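PDB 2YK0: erythrocyte membrane protein 1 from Plasmodium falciparum, which probably binds host-cell surface receptors in rosetting as a parasite adhesin, represented here by its N-terminal NTS-DBL1-alpha and CIDR-gamma double domain. Local coordinates for residues A[512-517]-A[622-627]; A[543-548]-A[558-563]. The protein carries 8 engineered substitutions. All coordinates share one frame; numbering follows the deposited sequence.

Interaction 1: residues A[512-517]-A[622-627]; sequences TFDVDM and LNKKEK
The carboxylates of Asp-514 and Asp-516 meet Lys-624 in different ways. Over one face of the Asp-516 carboxylate lies the CE methylene of Lys-624, almost directly above CG at 3.9 Å and about 4.1 Å from both OD1 and OD2, the two side chains crossing at about a right angle. At Asp-514 the ammonium is bonded to one oxygen: Lys-624 NZ forms a salt bridge with Asp-514 OD2, modelled at 2.5 Å, a doubtful length at this resolution, and stands clearly above the carboxylate plane. NZ is nearer OD2 than OD1 of Asp-514. OD2 of Asp-514 and OD1 of Asp-516 also accept bonds from Asn-544 ND2, which ties the two acids to the adjacent strand. Lys-624 gets this far because its chain, bent once at chi2 (-66°), runs extended through its last two torsions toward the strand.

The partners are strand 511-518, an outermost strand of the antiparallel sheet in the CIDR-gamma part, and helix 611-636. Their local axes approach to 9.0 Å with directions 141° apart, a usual distance for a helix on a sheet, and lysine side chains bridge it; the nearest CA pair is Asp-516 and Lys-625, 7.9 Å apart.

Lys-625 takes the other route. Folded at chi2 and again at chi4 (-71°), it delivers NZ to the backbone of Asp-516, where the bond to Asp-516 O is weak at 3.3 Å and NZ also lies against Asp-516 CB. Its stronger partner is the carboxylate of Glu-628, one helical turn along from Lys-624. With Asp-514, Asp-516 and Glu-628 near it, Lys-624 NZ would be expected to favour its charged form, whereas Lys-625 has its salt bridge to Glu-628. The same Glu-628 bridges to Lys-624 NZ and accepts a hydrogen bond from Asp-516 N.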
loop_
_atom_site.group_PDB
_atom_site.type_symbol
_atom_site.label_atom_id
_atom_site.label_comp_id
_atom_site.label_asym_id
_atom_site.label_seq_id
_atom_site.Cartn_x
_atom_site.Cartn_y
_atom_site.Cartn_z
ATOM N N THR A 512 -10.243 -10.858 36.024
ATOM C CA THR A 512 -10.821 -11.007 34.700
ATOM C C THR A 512 -11.555 -9.741 34.216
ATOM O O THR A 512 -12.259 -9.090 34.994
ATOM C CB THR A 512 -11.527 -12.356 34.574
ATOM O OG1 THR A 512 -11.333 -12.852 33.258
ATOM C CG2 THR A 512 -12.989 -12.301 34.927
ATOM N N PHE A 513 -11.274 -9.359 32.951
ATOM C CA PHE A 513 -11.825 -8.207 32.236
ATOM C C PHE A 513 -11.726 -8.394 30.735
ATOM O O PHE A 513 -10.839 -9.084 30.248
ATOM C CB PHE A 513 -11.160 -6.890 32.663
ATOM C CG PHE A 513 -9.650 -6.878 32.597
ATOM C CD1 PHE A 513 -8.990 -6.569 31.412
ATOM C CD2 PHE A 513 -8.887 -7.185 33.717
ATOM C CE1 PHE A 513 -7.602 -6.601 31.338
ATOM C CE2 PHE A 513 -7.491 -7.219 33.640
ATOM C CZ PHE A 513 -6.860 -6.916 32.453
ATOM N N ASP A 514 -12.645 -7.772 30.012
ATOM C CA ASP A 514 -12.740 -7.814 28.559
ATOM C C ASP A 514 -12.275 -6.474 27.969
ATOM O O ASP A 514 -12.522 -5.416 28.551
ATOM C CB ASP A 514 -14.178 -8.167 28.141
ATOM C CG ASP A 514 -15.194 -7.030 28.237
ATOM O OD1 ASP A 514 -15.435 -6.524 29.362
ATOM O OD2 ASP A 514 -15.749 -6.649 27.193
ATOM N N VAL A 515 -11.547 -6.514 26.863
ATOM C CA VAL A 515 -11.026 -5.287 26.268
ATOM C C VAL A 515 -11.407 -5.187 24.830
ATOM O O VAL A 515 -11.377 -6.178 24.097
ATOM C CB VAL A 515 -9.520 -4.945 26.517
ATOM C CG1 VAL A 515 -9.233 -4.639 27.978
ATOM C CG2 VAL A 515 -8.589 -6.032 25.999
ATOM N N ASP A 516 -11.756 -3.963 24.432
ATOM C CA ASP A 516 -12.192 -3.625 23.096
ATOM C C ASP A 516 -11.056 -3.075 22.232
ATOM O O ASP A 516 -10.870 -1.854 22.070
ATOM C CB ASP A 516 -13.431 -2.722 23.161
ATOM C CG ASP A 516 -14.705 -3.384 22.671
ATOM O OD1 ASP A 516 -14.784 -4.658 22.723
ATOM O OD2 ASP A 516 -15.619 -2.637 22.206
ATOM N N MET A 517 -10.278 -4.016 21.695
ATOM C CA MET A 517 -9.153 -3.725 20.840
ATOM C C MET A 517 -9.566 -3.373 19.416
ATOM O O MET A 517 -10.548 -3.914 18.905
ATOM C CB MET A 517 -8.128 -4.857 20.893
ATOM C CG MET A 517 -6.715 -4.333 21.103
ATOM S SD MET A 517 -6.170 -4.158 22.828
ATOM C CE MET A 517 -7.408 -3.024 23.528
ATOM N N LEU A 622 -16.301 5.731 25.012
ATOM C CA LEU A 622 -15.816 6.426 26.204
ATOM C C LEU A 622 -16.100 5.622 27.473
ATOM O O LEU A 622 -15.181 5.357 28.237
ATOM C CB LEU A 622 -16.447 7.833 26.277
ATOM C CG LEU A 622 -16.345 8.568 27.628
ATOM C CD1 LEU A 622 -15.786 9.951 27.457
ATOM C CD2 LEU A 622 -17.688 8.620 28.337
ATOM N N ASN A 623 -17.381 5.244 27.672
ATOM C CA ASN A 623 -17.907 4.512 28.819
ATOM C C ASN A 623 -17.302 3.146 28.932
ATOM O O ASN A 623 -16.963 2.726 30.046
ATOM C CB ASN A 623 -19.430 4.406 28.759
ATOM C CG ASN A 623 -20.167 5.681 29.109
ATOM O OD1 ASN A 623 -19.706 6.512 29.914
ATOM N ND2 ASN A 623 -21.368 5.832 28.558
ATOM N N LYS A 624 -17.141 2.458 27.780
ATOM C CA LYS A 624 -16.552 1.124 27.732
ATOM C C LYS A 624 -15.151 1.128 28.303
ATOM O O LYS A 624 -14.829 0.291 29.138
ATOM C CB LYS A 624 -16.522 0.577 26.299
ATOM C CG LYS A 624 -16.996 -0.865 26.200
ATOM C CD LYS A 624 -16.096 -1.880 26.896
ATOM C CE LYS A 624 -16.256 -3.229 26.250
ATOM N NZ LYS A 624 -15.411 -4.239 26.894
ATOM N N LYS A 625 -14.351 2.096 27.880
ATOM C CA LYS A 625 -12.972 2.281 28.286
ATOM C C LYS A 625 -12.862 2.648 29.762
ATOM O O LYS A 625 -11.950 2.184 30.459
ATOM C CB LYS A 625 -12.316 3.343 27.381
ATOM C CG LYS A 625 -12.048 2.838 25.959
ATOM C CD LYS A 625 -10.847 1.879 25.962
ATOM C CE LYS A 625 -10.715 1.011 24.758
ATOM N NZ LYS A 625 -11.758 -0.032 24.721
ATOM N N GLU A 626 -13.805 3.473 30.241
ATOM C CA GLU A 626 -13.853 3.909 31.632
ATOM C C GLU A 626 -14.051 2.669 32.499
ATOM O O GLU A 626 -13.345 2.489 33.481
ATOM C CB GLU A 626 -14.974 4.940 31.830
ATOM C CG GLU A 626 -14.914 5.658 33.159
ATOM C CD GLU A 626 -15.822 6.863 33.257
ATOM O OE1 GLU A 626 -16.062 7.521 32.216
ATOM O OE2 GLU A 626 -16.274 7.164 34.385
ATOM N N LYS A 627 -14.952 1.780 32.071
ATOM C CA LYS A 627 -15.228 0.508 32.723
ATOM C C LYS A 627 -13.988 -0.423 32.591
ATOM O O LYS A 627 -13.614 -1.112 33.551
ATOM C CB LYS A 627 -16.464 -0.141 32.080
ATOM C CG LYS A 627 -17.813 0.432 32.526
ATOM C CD LYS A 627 -18.940 -0.648 32.369
ATOM C CE LYS A 627 -20.301 -0.149 31.892
ATOM N NZ LYS A 627 -20.362 0.025 30.404
#

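Interaction 2: residues A[543-548]-A[558-563]; sequences RNQEWT and CKLNNF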
loop_
_atom_site.group_PDB
_atom_site.type_symbol
_atom_site.label_atom_id
_atom_site.label_comp_id
_atom_site.label_asym_id
_atom_site.label_seq_id
_atom_site.Cartn_x
_atom_site.Cartn_y
_atom_site.Cartn_z
ATOM N N ARG A 543 -12.254 -5.850 18.475
ATOM C CA ARG A 543 -12.045 -7.216 18.911
ATOM C C ARG A 543 -12.119 -7.298 20.423
ATOM O O ARG A 543 -11.276 -6.724 21.116
ATOM C CB ARG A 543 -10.763 -7.812 18.298
ATOM C CG ARG A 543 -10.237 -9.114 18.884
ATOM C CD ARG A 543 -11.235 -10.225 18.990
ATOM N NE ARG A 543 -10.566 -11.510 19.161
ATOM C CZ ARG A 543 -11.197 -12.671 19.311
ATOM N NH1 ARG A 543 -12.526 -12.710 19.366
ATOM N NH2 ARG A 543 -10.507 -13.800 19.422
ATOM N N ASN A 544 -13.170 -7.973 20.933
ATOM C CA ASN A 544 -13.371 -8.125 22.363
ATOM C C ASN A 544 -12.517 -9.267 22.855
ATOM O O ASN A 544 -12.665 -10.402 22.407
ATOM C CB ASN A 544 -14.826 -8.327 22.705
ATOM C CG ASN A 544 -15.132 -8.016 24.144
ATOM O OD1 ASN A 544 -14.981 -8.869 25.016
ATOM N ND2 ASN A 544 -15.566 -6.788 24.423
ATOM N N GLN A 545 -11.575 -8.933 23.741
ATOM C CA GLN A 545 -10.598 -9.838 24.318
ATOM C C GLN A 545 -10.865 -10.025 25.798
ATOM O O GLN A 545 -10.738 -9.088 26.580
ATOM C CB GLN A 545 -9.188 -9.269 24.126
ATOM C CG GLN A 545 -8.636 -9.330 22.714
ATOM C CD GLN A 545 -7.351 -8.548 22.652
ATOM O OE1 GLN A 545 -7.329 -7.315 22.758
ATOM N NE2 GLN A 545 -6.242 -9.256 22.538
ATOM N N GLU A 546 -11.237 -11.237 26.185
ATOM C CA GLU A 546 -11.446 -11.569 27.583
ATOM C C GLU A 546 -10.143 -12.121 28.131
ATOM O O GLU A 546 -9.591 -13.108 27.618
ATOM C CB GLU A 546 -12.678 -12.466 27.852
ATOM C CG GLU A 546 -13.071 -13.445 26.755
ATOM C CD GLU A 546 -14.549 -13.792 26.649
ATOM O OE1 GLU A 546 -15.275 -13.684 27.667
ATOM O OE2 GLU A 546 -14.980 -14.176 25.537
ATOM N N TRP A 547 -9.624 -11.388 29.131
ATOM C CA TRP A 547 -8.360 -11.590 29.810
ATOM C C TRP A 547 -8.565 -12.017 31.211
ATOM O O TRP A 547 -9.474 -11.517 31.894
ATOM C CB TRP A 547 -7.603 -10.257 29.876
ATOM C CG TRP A 547 -7.047 -9.811 28.569
ATOM C CD1 TRP A 547 -7.486 -8.777 27.793
ATOM C CD2 TRP A 547 -5.963 -10.417 27.860
ATOM N NE1 TRP A 547 -6.760 -8.724 26.630
ATOM C CE2 TRP A 547 -5.806 -9.711 26.653
ATOM C CE3 TRP A 547 -5.099 -11.489 28.133
ATOM C CZ2 TRP A 547 -4.808 -10.036 25.731
ATOM C CZ3 TRP A 547 -4.135 -11.831 27.205
ATOM C CH2 TRP A 547 -3.986 -11.104 26.028
ATOM N N THR A 548 -7.642 -12.882 31.674
ATOM C CA THR A 548 -7.535 -13.290 33.068
ATOM C C THR A 548 -6.111 -13.016 33.516
ATOM O O THR A 548 -5.174 -13.729 33.134
ATOM C CB THR A 548 -8.065 -14.695 33.386
ATOM O OG1 THR A 548 -9.101 -15.069 32.472
ATOM C CG2 THR A 548 -8.585 -14.783 34.819
ATOM N N CYS A 558 -1.080 -12.665 31.762
ATOM C CA CYS A 558 -2.450 -12.498 31.342
ATOM C C CYS A 558 -2.749 -13.502 30.246
ATOM O O CYS A 558 -1.952 -13.660 29.315
ATOM C CB CYS A 558 -2.727 -11.064 30.917
ATOM S SG CYS A 558 -2.532 -9.875 32.259
ATOM N N LYS A 559 -3.839 -14.267 30.422
ATOM C CA LYS A 559 -4.251 -15.284 29.461
ATOM C C LYS A 559 -5.440 -14.766 28.704
ATOM O O LYS A 559 -6.330 -14.124 29.280
ATOM C CB LYS A 559 -4.593 -16.621 30.152
ATOM C CG LYS A 559 -5.056 -17.735 29.199
ATOM C CD LYS A 559 -5.670 -18.953 29.929
ATOM C CE LYS A 559 -7.078 -18.769 30.499
ATOM N NZ LYS A 559 -8.163 -18.900 29.477
ATOM N N LEU A 560 -5.429 -15.021 27.393
ATOM C CA LEU A 560 -6.514 -14.648 26.507
ATOM C C LEU A 560 -7.480 -15.817 26.494
ATOM O O LEU A 560 -7.159 -16.901 25.976
ATOM C CB LEU A 560 -6.004 -14.297 25.095
ATOM C CG LEU A 560 -6.982 -13.569 24.174
ATOM C CD1 LEU A 560 -7.632 -12.382 24.855
ATOM C CD2 LEU A 560 -6.286 -13.112 22.937
ATOM N N ASN A 561 -8.631 -15.616 27.152
ATOM C CA ASN A 561 -9.667 -16.625 27.289
ATOM C C ASN A 561 -10.209 -17.073 25.938
ATOM O O ASN A 561 -10.125 -18.264 25.615
ATOM C CB ASN A 561 -10.764 -16.107 28.194
ATOM C CG ASN A 561 -10.267 -15.811 29.576
ATOM O OD1 ASN A 561 -9.550 -16.611 30.195
ATOM N ND2 ASN A 561 -10.678 -14.674 30.105
ATOM N N ASN A 562 -10.700 -16.101 25.136
ATOM C CA ASN A 562 -11.256 -16.263 23.795
ATOM C C ASN A 562 -10.160 -16.267 22.713
ATOM O O ASN A 562 -10.352 -15.709 21.635
ATOM C CB ASN A 562 -12.283 -15.148 23.545
ATOM C CG ASN A 562 -11.712 -13.765 23.364
ATOM O OD1 ASN A 562 -11.914 -13.127 22.344
ATOM N ND2 ASN A 562 -10.912 -13.299 24.290
ATOM N N PHE A 563 -9.021 -16.903 22.995
ATOM C CA PHE A 563 -7.892 -16.923 22.069
ATOM C C PHE A 563 -8.137 -17.672 20.764
ATOM O O PHE A 563 -8.569 -18.823 20.782
ATOM C CB PHE A 563 -6.617 -17.421 22.762
ATOM C CG PHE A 563 -5.464 -17.728 21.837
ATOM C CD1 PHE A 563 -4.711 -16.701 21.270
ATOM C CD2 PHE A 563 -5.149 -19.044 21.504
ATOM C CE1 PHE A 563 -3.654 -16.987 20.401
ATOM C CE2 PHE A 563 -4.084 -19.329 20.645
ATOM C CZ PHE A 563 -3.342 -18.299 20.101
#
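Strands 542-552 and 555-560 run antiparallel as a beta hairpin, with Trp-547 and Leu-560 as a non-hydrogen-bonded pair and Thr-548 and Lys-559 as a hydrogen-bonded pair joined by Thr-548 N to Lys-559 O (3.0 Å) and Lys-559 N to Thr-548 O (3.1 Å). The ladder goes one step further, Asn-561 N donating to Glu-546 O at 2.7 Å, before Leu-560 to Phe-563 fold into a type I turn.

On the face carrying Trp-547 and Leu-560, methyl CD1 of Leu-560 sits over the indole. It lies 3.8 Å from the centroid of the six-membered ring and 13° off its normal, a CH-pi contact of nearly vertical approach. Trp-547 has CG beside its backbone N (chi1 -72°), which lays the benzo part across the neighbouring strand: Cys-558 O meets the ring at its edge, and Cys-558 CB packs on CE3 at 3.7 Å. Cys-558 is disulfide-bonded to Cys-549, a covalent link between the hairpin strands next to this stack. Leu-578 of helix 575-601 touches both Trp-547 and Cys-558.

The Thr-548 and Lys-559 face is polar. Asn-561 OD1 accepts two donors in its carbonyl plane: Thr-548 OG1 at 2.8 Å, approaching almost perpendicular to the C=O bond, and Lys-559 NZ at 2.8 Å on a lone pair. The lysine reaches it by bending at chi3 and chi4.

At the turn end, the modelled OD1 of Asn-562 lies over one face of the Arg-543 guanidinium, the two planes 62° apart; the salt bridge of Arg-543 is to Asp-568.

The Trp-547, Leu-560 and Cys-558 patch is thus apolar and faces helix 575-601, whereas on the polar face one amide oxygen shared by a hydroxyl and an ammonium would favour the modelled rotation of Asn-561.

How the interactions relate
Interaction 1 and interaction 2 have centres 12 Å apart and meet in the same four-stranded antiparallel sheet, where strand 511-518 neighbours strand 542-552. Along the chain, 543-548 and 558-563 both fall between 512-517 and 622-627, so the hairpin is nested inside the loop that interaction 1 closes. The two contacts meet directly: a probable hydrogen bond from Arg-543 N to Met-517 O (2.6 Å), and packing of Val-515 CG2 on Trp-547 NE1 (3.3 Å). Interaction 2 pairs strands within the sheet; interaction 1 docks the sheet on helix 611-636, with the Asp-516 side chain about 10 Å from a bound magnesium ion.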